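Local coordinates for protein alkyl hydroperoxide reductase E (Mycobacterium tuberculosis, PDB 5C04) that probably reduces hydrogen peroxide and organic hydroperoxides to water and alcohols at the expense of mycoredoxin, defending the cell against oxidative stress, at residues 44-48 and 81-87; 38-42 and 77-81; 120-124 and 148-153. The protein carries 1 engineered substitution. All blocks are in the same frame, centred on the assembly; numbering follows the deposited sequence.

In the fold
Contacts 1 and 2 form one continuous buried region: both use helix 75-85, they share Trp81, and the sulfur of Cys46 packs against His38, Pro39 and Leu40 of the loop 38-42. Their chemistry differs all the same. Contact 1 is built on side-chain hydrogen bonds between two helices, whereas contact 2 is an aromatic and methyl cluster whose polar link across the gap is a water. Contact 3 lies on the opposite side of the chain's centre, its own centre about 25 Å from that of contact 1. There, aliphatic side chains join strand 114-122 to the last helix; the contact is only partly buried, and Arg124 closes it beside the C-terminus.

Contact 1 (44-48 and 81-87); sequences GICQG and WATQSGF
Gln47 reaches over from helix 44-55 and engages both Trp81 and Ser85 with its amide. The indole N-H of Trp81 donates from NE1 to Gln47 OE1, 2.7 Å away and nearly straight, with an N-H...O angle of 164°. The oxygen sits at the rim of the indole, in the ring plane, but the nitrogen approaches it from above the carbonyl plane, 39° out of it, the amide and indole planes standing steeply to each other. At the other branch, Gln47 NE2 donates a hydrogen bond, close to its own amide plane, to Ser85 OG at 3.0 Å. The hydroxyl in turn donates to Trp81 O, 2.8 Å from Ser85 OG. Trp81 O also accepts from Ser85 N, the two donors arriving on opposite faces of the carbonyl. Asp51, one turn beyond Gln47, takes another bond from NE2, so NE2 has two acceptors and OE1 a donor, which is consistent with a fixed amide rotation.

A bend at chi2 (82°) in the Gln47 chain swings the amide toward helix 75-85; the axes of the segments 44-48 and 81-85 stay 12.9 Å apart at closest approach. Cys46, just before Gln47, is probably the peroxidatic cysteine, placed in the first turn of its helix as in other peroxiredoxins of thioredoxin fold. Its CB lies 4.1 Å from Trp81 CH2, so the indole that Gln47 holds by its nitrogen packs with its far ring corner beside the active-site residue.

Farther out, Gly86 ends helix 75-85 in a Schellman motif, and the chain turns back to lay Phe87 beneath the indole. Phe87 CE2 points over the centre of one indole face, a T-shaped pairing, while Phe87 CZ comes within 3.7 Å of Gln47 NE2.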
ATOM      1  N   GLY A  44       9.243 -11.089  -2.304  1.00 18.38           N
ATOM      2  CA  GLY A  44       9.670 -12.423  -2.759  1.00 18.66           C
ATOM      3  C   GLY A  44       8.956 -13.578  -2.135  1.00 18.40           C
ATOM      4  O   GLY A  44       8.492 -14.483  -2.834  1.00 19.07           O
ATOM      5  N   ILE A  45       8.916 -13.619  -0.816  1.00 18.27           N
ATOM      6  CA  ILE A  45       8.288 -14.738  -0.136  1.00 18.36           C
ATOM      7  C   ILE A  45       6.766 -14.749  -0.394  1.00 18.16           C
ATOM      8  O   ILE A  45       6.195 -15.796  -0.707  1.00 17.55           O
ATOM      9  CB  ILE A  45       8.612 -14.812   1.363  1.00 20.59           C
ATOM     10  CG1 ILE A  45      10.125 -15.025   1.545  1.00 23.65           C
ATOM     11  CG2 ILE A  45       7.811 -15.915   2.027  1.00 21.04           C
ATOM     12  CD1 ILE A  45      10.534 -14.930   2.997  1.00 27.07           C
ATOM     13  N   CYS A  46       6.111 -13.599  -0.303  1.00 17.35           N
ATOM     14  CA  CYS A  46       4.672 -13.519  -0.606  1.00 16.83           C
ATOM     15  C   CYS A  46       4.396 -14.001  -2.027  1.00 17.68           C
ATOM     16  O   CYS A  46       3.423 -14.701  -2.248  1.00 17.47           O
ATOM     17  CB  CYS A  46       4.155 -12.094  -0.426  1.00 16.69           C
ATOM     18  SG  CYS A  46       4.155 -11.539   1.307  1.00 17.50           S
ATOM     19  N   GLN A  47       5.230 -13.612  -2.987  1.00 16.53           N
ATOM     20  CA  GLN A  47       5.087 -14.072  -4.370  1.00 17.21           C
ATOM     21  C   GLN A  47       5.167 -15.595  -4.433  1.00 18.30           C
ATOM     22  O   GLN A  47       4.331 -16.241  -5.083  1.00 19.46           O
ATOM     23  CB  GLN A  47       6.164 -13.450  -5.278  1.00 17.87           C
ATOM     24  CG  GLN A  47       5.907 -13.777  -6.759  1.00 18.61           C
ATOM     25  CD  GLN A  47       4.898 -12.847  -7.358  1.00 19.34           C
ATOM     26  OE1 GLN A  47       5.073 -11.624  -7.320  1.00 21.01           O
ATOM     27  NE2 GLN A  47       3.793 -13.393  -7.868  1.00 20.34           N
ATOM     28  N   GLY A  48       6.120 -16.177  -3.754  1.00 17.46           N
ATOM     29  CA  GLY A  48       6.267 -17.622  -3.771  1.00 18.74           C
ATOM     30  C   GLY A  48       5.047 -18.300  -3.200  1.00 18.90           C
ATOM     31  O   GLY A  48       4.596 -19.333  -3.721  1.00 20.57           O
ATOM     32  N   TRP A  81      -0.800  -6.643  -9.339  1.00 18.82           N
ATOM     33  CA  TRP A  81      -0.069  -7.822  -8.897  1.00 18.11           C
ATOM     34  C   TRP A  81      -0.783  -9.087  -9.391  1.00 18.18           C
ATOM     35  O   TRP A  81      -0.147 -10.005  -9.920  1.00 19.40           O
ATOM     36  CB  TRP A  81       0.053  -7.829  -7.379  1.00 18.40           C
ATOM     37  CG  TRP A  81       1.062  -8.813  -6.850  1.00 17.86           C
ATOM     38  CD1 TRP A  81       2.240  -9.191  -7.427  1.00 17.76           C
ATOM     39  CD2 TRP A  81       0.974  -9.544  -5.618  1.00 17.42           C
ATOM     40  NE1 TRP A  81       2.901 -10.094  -6.628  1.00 18.63           N
ATOM     41  CE2 TRP A  81       2.145 -10.328  -5.508  1.00 17.22           C
ATOM     42  CE3 TRP A  81       0.038  -9.583  -4.601  1.00 17.85           C
ATOM     43  CZ2 TRP A  81       2.386 -11.153  -4.416  1.00 17.35           C
ATOM     44  CZ3 TRP A  81       0.272 -10.417  -3.510  1.00 18.25           C
ATOM     45  CH2 TRP A  81       1.438 -11.191  -3.430  1.00 18.35           C
ATOM     46  N   ALA A  82      -2.108  -9.106  -9.239  1.00 19.68           N
ATOM     47  CA  ALA A  82      -2.902 -10.256  -9.674  1.00 20.53           C
ATOM     48  C   ALA A  82      -2.871 -10.437 -11.182  1.00 21.67           C
ATOM     49  O   ALA A  82      -2.719 -11.585 -11.667  1.00 22.28           O
ATOM     50  CB  ALA A  82      -4.345 -10.125  -9.216  1.00 21.44           C
ATOM     51  N   THR A  83      -2.981  -9.345 -11.921  1.00 23.13           N
ATOM     52  CA  THR A  83      -2.909  -9.431 -13.389  1.00 24.71           C
ATOM     53  C   THR A  83      -1.552  -9.957 -13.853  1.00 25.05           C
ATOM     54  O   THR A  83      -1.473 -10.882 -14.673  1.00 26.71           O
ATOM     55  CB  THR A  83      -3.221  -8.085 -14.043  1.00 26.82           C
ATOM     56  OG1 THR A  83      -4.549  -7.712 -13.688  1.00 28.78           O
ATOM     57  CG2 THR A  83      -3.072  -8.181 -15.562  1.00 28.95           C
ATOM     58  N   GLN A  84      -0.468  -9.395 -13.328  1.00 24.05           N
ATOM     59  CA  GLN A  84       0.858  -9.805 -13.747  1.00 25.36           C
ATOM     60  C   GLN A  84       1.222 -11.225 -13.280  1.00 24.04           C
ATOM     61  O   GLN A  84       2.035 -11.918 -13.912  1.00 27.61           O
ATOM     62  CB  GLN A  84       1.874  -8.743 -13.297  1.00 26.76           C
ATOM     63  CG  GLN A  84       1.646  -7.416 -14.007  1.00 27.93           C
ATOM     64  CD  GLN A  84       2.648  -6.330 -13.657  1.00 29.36           C
ATOM     65  OE1 GLN A  84       3.626  -6.556 -12.937  1.00 29.84           O
ATOM     66  NE2 GLN A  84       2.421  -5.142 -14.205  1.00 29.74           N
ATOM     67  N   SER A  85       0.620 -11.687 -12.181  1.00 22.06           N
ATOM     68  CA  SER A  85       0.925 -12.997 -11.609  1.00 21.51           C
ATOM     69  C   SER A  85      -0.062 -14.093 -12.025  1.00 21.22           C
ATOM     70  O   SER A  85       0.157 -15.274 -11.684  1.00 23.14           O
ATOM     71  CB  SER A  85       0.929 -12.935 -10.074  1.00 20.93           C
ATOM     72  OG  SER A  85       1.822 -11.920  -9.608  1.00 20.53           O
ATOM     73  N   GLY A  86      -1.154 -13.700 -12.674  1.00 22.44           N
ATOM     74  CA  GLY A  86      -2.204 -14.637 -13.021  1.00 23.24           C
ATOM     75  C   GLY A  86      -3.004 -15.141 -11.846  1.00 23.12           C
ATOM     76  O   GLY A  86      -3.443 -16.334 -11.845  1.00 24.78           O
ATOM     77  N   PHE A  87      -3.233 -14.278 -10.843  1.00 21.50           N
ATOM     78  CA  PHE A  87      -4.054 -14.658  -9.689  1.00 22.15           C
ATOM     79  C   PHE A  87      -5.516 -14.373 -10.041  1.00 23.87           C
ATOM     80  O   PHE A  87      -5.868 -13.224 -10.364  1.00 24.59           O
ATOM     81  CB  PHE A  87      -3.697 -13.840  -8.428  1.00 20.61           C
ATOM     82  CG  PHE A  87      -2.284 -13.980  -7.941  1.00 20.18           C
ATOM     83  CD1 PHE A  87      -1.526 -15.118  -8.160  1.00 19.98           C
ATOM     84  CD2 PHE A  87      -1.716 -12.936  -7.231  1.00 18.88           C
ATOM     85  CE1 PHE A  87      -0.240 -15.219  -7.659  1.00 19.65           C
ATOM     86  CE2 PHE A  87      -0.431 -13.041  -6.724  1.00 19.52           C
ATOM     87  CZ  PHE A  87       0.302 -14.172  -6.947  1.00 19.15           C
TER

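Contact 2 (38-42 and 77-81); sequences HPLAF and THKIW. Engineered in segment 38-42: His38 (natural residue Phe).
Ala41 sits over one face of the Trp81 indole, the face turned from Phe87. Its CA stands 3.6 Å from the centroid of the Trp81 six-membered ring, almost on the ring normal, a CH-pi contact. The methyl is close as well, with Ala41 CB 3.4 Å from Trp81 CE3.

Phe42 follows with positive phi (66°), and its CG lies beside the backbone N, chi1 -54°. The phenyl thus sweeps past the indole toward helix 75-85, Phe42 CD1 meeting Trp81 CD1 at 3.5 Å. The two planes are oblique, with Trp81 CG over the outer part of the phenyl face. Thr77 has its methyl anti to the backbone N, which sends CG2 into the notch between Ala41 CB and Phe42 CE2, 3.7 Å from each. Ile80 of the second subunit packs on Phe42 too.

His38, engineered in place of Phe, brings its ring to the indole's edge, His38 CE1 being 3.5 Å from Trp81 CZ3. A water joins the segments, accepting from Ala41 N at 3.0 Å and hydrogen-bonding His78 NE2 at 2.9 Å.

Pro39, Thr43 and Cys46 spell the PxxxTxxC signature of peroxiredoxins, which marks this as, in all likelihood, the active-site loop of the family, seated against helix 75-85 by Ala41 and Phe42.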
ATOM      1  N   HIS A  38      -0.942 -12.101   4.513  1.00 17.40           N
ATOM      2  CA  HIS A  38       0.458 -12.042   4.110  1.00 17.12           C
ATOM      3  C   HIS A  38       0.956 -10.603   4.119  1.00 16.44           C
ATOM      4  O   HIS A  38       0.148  -9.674   4.004  1.00 18.17           O
ATOM      5  CB  HIS A  38       0.695 -12.716   2.766  1.00 17.79           C
ATOM      6  CG  HIS A  38       0.085 -11.994   1.633  1.00 18.62           C
ATOM      7  ND1 HIS A  38       0.817 -11.111   0.864  1.00 20.84           N
ATOM      8  CD2 HIS A  38      -1.192 -11.924   1.186  1.00 19.83           C
ATOM      9  CE1 HIS A  38       0.024 -10.571  -0.036  1.00 21.95           C
ATOM     10  NE2 HIS A  38      -1.189 -11.043   0.128  1.00 21.55           N
ATOM     11  N   PRO A  39       2.276 -10.424   4.281  1.00 16.70           N
ATOM     12  CA  PRO A  39       2.858  -9.091   4.344  1.00 17.04           C
ATOM     13  C   PRO A  39       2.591  -8.100   3.196  1.00 17.30           C
ATOM     14  O   PRO A  39       1.954  -7.065   3.425  1.00 17.39           O
ATOM     15  CB  PRO A  39       4.355  -9.392   4.476  1.00 17.88           C
ATOM     16  CG  PRO A  39       4.402 -10.632   5.271  1.00 17.83           C
ATOM     17  CD  PRO A  39       3.186 -11.434   4.841  1.00 16.99           C
ATOM     18  N   LEU A  40       3.079  -8.365   1.986  1.00 16.56           N
ATOM     19  CA  LEU A  40       3.101  -7.328   0.968  1.00 17.10           C
ATOM     20  C   LEU A  40       3.161  -7.863  -0.445  1.00 16.39           C
ATOM     21  O   LEU A  40       4.024  -8.689  -0.783  1.00 16.88           O
ATOM     22  CB  LEU A  40       4.319  -6.417   1.139  1.00 18.12           C
ATOM     23  CG  LEU A  40       4.346  -5.386   2.288  1.00 19.11           C
ATOM     24  CD1 LEU A  40       5.706  -4.683   2.318  1.00 21.37           C
ATOM     25  CD2 LEU A  40       3.195  -4.403   2.161  1.00 19.67           C
ATOM     26  N   ALA A  41       2.281  -7.321  -1.304  1.00 16.26           N
ATOM     27  CA  ALA A  41       2.419  -7.515  -2.734  1.00 15.76           C
ATOM     28  C   ALA A  41       3.820  -7.181  -3.222  1.00 16.96           C
ATOM     29  O   ALA A  41       4.458  -6.264  -2.708  1.00 16.67           O
ATOM     30  CB  ALA A  41       1.418  -6.661  -3.483  1.00 16.91           C
ATOM     31  N   PHE A  42       4.271  -7.929  -4.226  1.00 16.85           N
ATOM     32  CA  PHE A  42       5.519  -7.639  -4.950  1.00 19.12           C
ATOM     33  C   PHE A  42       6.725  -7.801  -4.048  1.00 20.58           C
ATOM     34  O   PHE A  42       7.749  -7.069  -4.218  1.00 23.95           O
ATOM     35  CB  PHE A  42       5.583  -6.229  -5.529  1.00 20.60           C
ATOM     36  CG  PHE A  42       4.438  -5.844  -6.396  1.00 22.32           C
ATOM     37  CD1 PHE A  42       4.276  -6.378  -7.661  1.00 24.41           C
ATOM     38  CD2 PHE A  42       3.560  -4.846  -5.967  1.00 26.16           C
ATOM     39  CE1 PHE A  42       3.219  -5.949  -8.479  1.00 26.33           C
ATOM     40  CE2 PHE A  42       2.513  -4.441  -6.779  1.00 26.46           C
ATOM     41  CZ  PHE A  42       2.348  -5.006  -7.998  1.00 26.11           C
ATOM     42  N   THR A  77      -3.004  -1.810  -6.128  1.00 18.98           N
ATOM     43  CA  THR A  77      -1.807  -2.626  -5.996  1.00 18.62           C
ATOM     44  C   THR A  77      -2.096  -4.084  -6.296  1.00 18.10           C
ATOM     45  O   THR A  77      -1.364  -4.755  -7.032  1.00 18.50           O
ATOM     46  CB  THR A  77      -1.219  -2.474  -4.585  1.00 18.56           C
ATOM     47  OG1 THR A  77      -0.742  -1.124  -4.445  1.00 18.41           O
ATOM     48  CG2 THR A  77      -0.075  -3.431  -4.320  1.00 19.32           C
ATOM     49  N   HIS A  78      -3.159  -4.577  -5.661  1.00 18.36           N
ATOM     50  CA  HIS A  78      -3.527  -5.978  -5.810  1.00 18.90           C
ATOM     51  C   HIS A  78      -4.018  -6.314  -7.199  1.00 19.60           C
ATOM     52  O   HIS A  78      -3.745  -7.412  -7.683  1.00 19.50           O
ATOM     53  CB  HIS A  78      -4.534  -6.356  -4.746  1.00 19.42           C
ATOM     54  CG  HIS A  78      -3.951  -6.359  -3.365  1.00 19.78           C
ATOM     55  ND1 HIS A  78      -4.720  -6.329  -2.235  1.00 21.06           N
ATOM     56  CD2 HIS A  78      -2.660  -6.351  -2.943  1.00 22.12           C
ATOM     57  CE1 HIS A  78      -3.940  -6.335  -1.166  1.00 21.60           C
ATOM     58  NE2 HIS A  78      -2.683  -6.337  -1.567  1.00 22.26           N
ATOM     59  N   LYS A  79      -4.667  -5.363  -7.871  1.00 20.80           N
ATOM     60  CA  LYS A  79      -5.086  -5.587  -9.249  1.00 22.69           C
ATOM     61  C   LYS A  79      -3.910  -5.805 -10.194  1.00 22.19           C
ATOM     62  O   LYS A  79      -3.893  -6.776 -10.984  1.00 23.01           O
ATOM     63  CB  LYS A  79      -5.972  -4.444  -9.755  1.00 24.51           C
ATOM     64  CG  LYS A  79      -6.488  -4.636 -11.185  1.00 27.08           C
ATOM     65  CD  LYS A  79      -7.261  -5.936 -11.352  1.00 29.38           C
ATOM     66  CE  LYS A  79      -7.995  -6.000 -12.679  1.00 32.23           C
ATOM     67  NZ  LYS A  79      -8.650  -7.325 -12.863  1.00 33.01           N
ATOM     68  N   ILE A  80      -2.908  -4.933 -10.144  1.00 20.97           N
ATOM     69  CA  ILE A  80      -1.723  -5.086 -10.981  0.70 22.41           C
ATOM     70  C   ILE A  80      -0.966  -6.382 -10.634  1.00 20.35           C
ATOM     71  O   ILE A  80      -0.508  -7.140 -11.486  1.00 20.49           O
ATOM     72  CB  ILE A  80      -0.791  -3.855 -10.859  0.70 24.09           C
ATOM     73  CG1 ILE A  80      -1.479  -2.593 -11.402  0.70 26.52           C
ATOM     74  CG2 ILE A  80       0.539  -4.124 -11.544  0.70 24.73           C
ATOM     75  CD1 ILE A  80      -1.867  -2.638 -12.863  0.70 28.27           C
ATOM     76  N   TRP A  81      -0.800  -6.643  -9.339  1.00 18.82           N
ATOM     77  CA  TRP A  81      -0.069  -7.822  -8.897  1.00 18.11           C
ATOM     78  C   TRP A  81      -0.783  -9.087  -9.391  1.00 18.18           C
ATOM     79  O   TRP A  81      -0.147 -10.005  -9.920  1.00 19.40           O
ATOM     80  CB  TRP A  81       0.053  -7.829  -7.379  1.00 18.40           C
ATOM     81  CG  TRP A  81       1.062  -8.813  -6.850  1.00 17.86           C
ATOM     82  CD1 TRP A  81       2.240  -9.191  -7.427  1.00 17.76           C
ATOM     83  CD2 TRP A  81       0.974  -9.544  -5.618  1.00 17.42           C
ATOM     84  NE1 TRP A  81       2.901 -10.094  -6.628  1.00 18.63           N
ATOM     85  CE2 TRP A  81       2.145 -10.328  -5.508  1.00 17.22           C
ATOM     86  CE3 TRP A  81       0.038  -9.583  -4.601  1.00 17.85           C
ATOM     87  CZ2 TRP A  81       2.386 -11.153  -4.416  1.00 17.35           C
ATOM     88  CZ3 TRP A  81       0.272 -10.417  -3.510  1.00 18.25           C
ATOM     89  CH2 TRP A  81       1.438 -11.191  -3.430  1.00 18.35           C
TER
HETATM   90  O   HOH W   1      -0.157  -6.001  -0.244  1.00 21.19           O

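Contact 3 (120-124 and 148-153); sequences FVVDR and ALAALT
The guanidinium of Arg124, in the conformer described here, meets the C-terminal end of the chain with its edge: the C-terminal carboxylate carbon, Thr153 C, lies near its plane, 3.9 Å from Arg124 NH2. Leu152 O approaches the group obliquely, 3.2 Å from Arg124 NH2 and 3.4 Å from Arg124 NH1. The bend at chi3 (-72°) turns the end of the arginine back toward that oxygen, which accepts a hydrogen bond from Asn32 ND2 of strand 32-37. The second flat group, the carboxylate of Asp123, is occupied within the hairpin that leads into strand 128-134: OD2 forms a salt bridge with Arg129, while OD1 takes bonds from Ser125 OG and Ile127 N. What Asp123 offers across the contact is its methylene, with Asp123 CB 4.2 Å from Leu152 CD2.

Strand 114-122 runs through the mixed sheet of the thioredoxin fold, paired on one flank with strand 32-37 and on the other with strand 128-134, and helix 143-150, the last of the chain, packs on one face of it. Val121 points at this helix and divides its two methyls between partners. With CG1 anti to the backbone N (chi1 173°), that methyl meets Leu152 CD1 at 3.6 Å and Leu149 CD2 at 3.9 Å, the Val121 and Leu149 side chains lying aslant to each other. Val121 CG2 instead touches Ala148 CB at 3.8 Å.

Beyond Leu149 the chain draws in: Leu152 N bonds back to Leu149 O at 3.0 Å, and a type I beta turn from Ala150 to Thr153 ends the chain. The Leu152 side chain is brought back over the sheet, where it slides past Val121 in the opposite direction. Leu34 and Phe130, from the two neighbouring strands, flank Val121, and Phe60 packs on Leu149.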
ATOM      1  N   PHE A 120      -5.824 -19.140   8.509  1.00 23.50           N
ATOM      2  CA  PHE A 120      -6.961 -19.721   9.207  1.00 24.74           C
ATOM      3  C   PHE A 120      -7.824 -20.478   8.250  1.00 24.62           C
ATOM      4  O   PHE A 120      -7.917 -20.165   7.071  1.00 24.10           O
ATOM      5  CB  PHE A 120      -7.793 -18.609   9.846  1.00 25.60           C
ATOM      6  CG  PHE A 120      -7.030 -17.785  10.811  1.00 25.66           C
ATOM      7  CD1 PHE A 120      -6.360 -16.655  10.363  1.00 24.27           C
ATOM      8  CD2 PHE A 120      -6.989 -18.094  12.156  1.00 26.22           C
ATOM      9  CE1 PHE A 120      -5.620 -15.895  11.236  1.00 25.27           C
ATOM     10  CE2 PHE A 120      -6.260 -17.336  13.041  1.00 27.24           C
ATOM     11  CZ  PHE A 120      -5.581 -16.214  12.579  1.00 26.36           C
ATOM     12  N   VAL A 121      -8.456 -21.539   8.758  1.00 24.94           N
ATOM     13  CA  VAL A 121      -9.560 -22.150   8.055  1.00 26.18           C
ATOM     14  C   VAL A 121     -10.801 -21.957   8.915  1.00 28.64           C
ATOM     15  O   VAL A 121     -10.779 -22.250  10.126  1.00 29.68           O
ATOM     16  CB  VAL A 121      -9.315 -23.635   7.768  1.00 26.11           C
ATOM     17  CG1 VAL A 121     -10.592 -24.243   7.190  1.00 27.44           C
ATOM     18  CG2 VAL A 121      -8.124 -23.822   6.841  1.00 25.22           C
ATOM     19  N   VAL A 122     -11.842 -21.416   8.283  1.00 28.53           N
ATOM     20  CA  VAL A 122     -13.115 -21.114   8.927  1.00 31.08           C
ATOM     21  C   VAL A 122     -14.113 -22.114   8.399  1.00 32.02           C
ATOM     22  O   VAL A 122     -14.274 -22.275   7.183  1.00 31.79           O
ATOM     23  CB  VAL A 122     -13.607 -19.675   8.598  1.00 31.32           C
ATOM     24  CG1 VAL A 122     -14.889 -19.355   9.346  1.00 32.35           C
ATOM     25  CG2 VAL A 122     -12.543 -18.648   8.938  1.00 30.71           C
ATOM     26  N   ASP A 123     -14.800 -22.818   9.299  1.00 33.88           N
ATOM     27  CA  ASP A 123     -15.727 -23.825   8.816  1.00 35.36           C
ATOM     28  C   ASP A 123     -17.050 -23.186   8.398  1.00 36.53           C
ATOM     29  O   ASP A 123     -17.215 -21.963   8.471  1.00 35.23           O
ATOM     30  CB  ASP A 123     -15.893 -24.986   9.821  1.00 36.63           C
ATOM     31  CG  ASP A 123     -16.694 -24.621  11.055  1.00 38.74           C
ATOM     32  OD1 ASP A 123     -17.359 -23.564  11.113  1.00 39.05           O
ATOM     33  OD2 ASP A 123     -16.683 -25.460  11.987  1.00 40.41           O
ATOM     34  N   ARG A 124     -18.010 -24.007   7.988  1.00 37.03           N
ATOM     35  CA  ARG A 124     -19.265 -23.500   7.436  0.50 38.73           C
ATOM     36  C   ARG A 124     -20.160 -22.831   8.483  1.00 39.79           C
ATOM     37  O   ARG A 124     -21.123 -22.158   8.137  1.00 42.38           O
ATOM     38  CB  ARG A 124     -20.028 -24.624   6.735  0.50 40.18           C
ATOM     39  CG  ARG A 124     -19.392 -25.084   5.432  0.50 39.78           C
ATOM     40  CD  ARG A 124     -20.263 -26.125   4.750  0.50 41.61           C
ATOM     41  NE  ARG A 124     -20.238 -27.406   5.452  0.50 42.52           N
ATOM     42  CZ  ARG A 124     -19.441 -28.426   5.142  0.50 42.80           C
ATOM     43  NH1 ARG A 124     -19.502 -29.551   5.842  0.50 43.84           N
ATOM     44  NH2 ARG A 124     -18.581 -28.332   4.136  0.50 41.91           N
ATOM     45  N   ALA A 148      -6.291 -29.378   6.395  1.00 27.86           N
ATOM     46  CA  ALA A 148      -7.312 -28.764   7.213  1.00 30.33           C
ATOM     47  C   ALA A 148      -8.653 -28.680   6.479  1.00 31.40           C
ATOM     48  O   ALA A 148      -9.708 -28.952   7.043  1.00 33.61           O
ATOM     49  CB  ALA A 148      -6.851 -27.364   7.642  1.00 29.79           C
ATOM     50  N   LEU A 149      -8.595 -28.267   5.213  1.00 31.33           N
ATOM     51  CA  LEU A 149      -9.777 -28.186   4.370  1.00 31.92           C
ATOM     52  C   LEU A 149     -10.392 -29.569   4.134  1.00 33.37           C
ATOM     53  O   LEU A 149     -11.612 -29.724   4.199  1.00 34.45           O
ATOM     54  CB  LEU A 149      -9.430 -27.534   3.020  1.00 31.60           C
ATOM     55  CG  LEU A 149      -9.138 -26.035   3.074  1.00 30.91           C
ATOM     56  CD1 LEU A 149      -8.586 -25.585   1.735  1.00 31.64           C
ATOM     57  CD2 LEU A 149     -10.381 -25.230   3.441  1.00 31.14           C
ATOM     58  N   ALA A 150      -9.541 -30.562   3.878  1.00 33.11           N
ATOM     59  CA  ALA A 150      -9.995 -31.936   3.625  1.00 35.46           C
ATOM     60  C   ALA A 150     -10.756 -32.535   4.812  1.00 38.74           C
ATOM     61  O   ALA A 150     -11.717 -33.287   4.625  1.00 40.59           O
ATOM     62  CB  ALA A 150      -8.809 -32.812   3.245  1.00 34.10           C
ATOM     63  N   ALA A 151     -10.347 -32.192   6.031  1.00 39.74           N
ATOM     64  CA  ALA A 151     -11.050 -32.630   7.242  1.00 39.91           C
ATOM     65  C   ALA A 151     -12.485 -32.101   7.372  1.00 42.71           C
ATOM     66  O   ALA A 151     -13.280 -32.637   8.145  1.00 44.47           O
ATOM     67  CB  ALA A 151     -10.253 -32.232   8.477  1.00 40.47           C
ATOM     68  N   LEU A 152     -12.818 -31.043   6.633  1.00 41.27           N
ATOM     69  CA  LEU A 152     -14.087 -30.342   6.808  1.00 41.57           C
ATOM     70  C   LEU A 152     -15.110 -30.499   5.668  1.00 44.47           C
ATOM     71  O   LEU A 152     -16.137 -29.809   5.656  1.00 45.61           O
ATOM     72  CB  LEU A 152     -13.772 -28.850   6.983  1.00 38.74           C
ATOM     73  CG  LEU A 152     -13.007 -28.518   8.257  1.00 38.70           C
ATOM     74  CD1 LEU A 152     -12.496 -27.092   8.140  1.00 37.92           C
ATOM     75  CD2 LEU A 152     -13.870 -28.684   9.500  1.00 39.48           C
ATOM     76  N   THR A 153     -14.857 -31.391   4.717  1.00 47.58           N
ATOM     77  CA  THR A 153     -15.686 -31.433   3.504  1.00 51.69           C
ATOM     78  C   THR A 153     -17.102 -31.914   3.795  1.00 54.78           C
ATOM     79  O   THR A 153     -17.303 -33.071   4.163  1.00 58.62           O
ATOM     80  CB  THR A 153     -15.073 -32.332   2.418  1.00 52.17           C
ATOM     81  OG1 THR A 153     -14.858 -33.646   2.952  1.00 54.33           O
ATOM     82  CG2 THR A 153     -13.759 -31.747   1.927  1.00 50.92           C
TER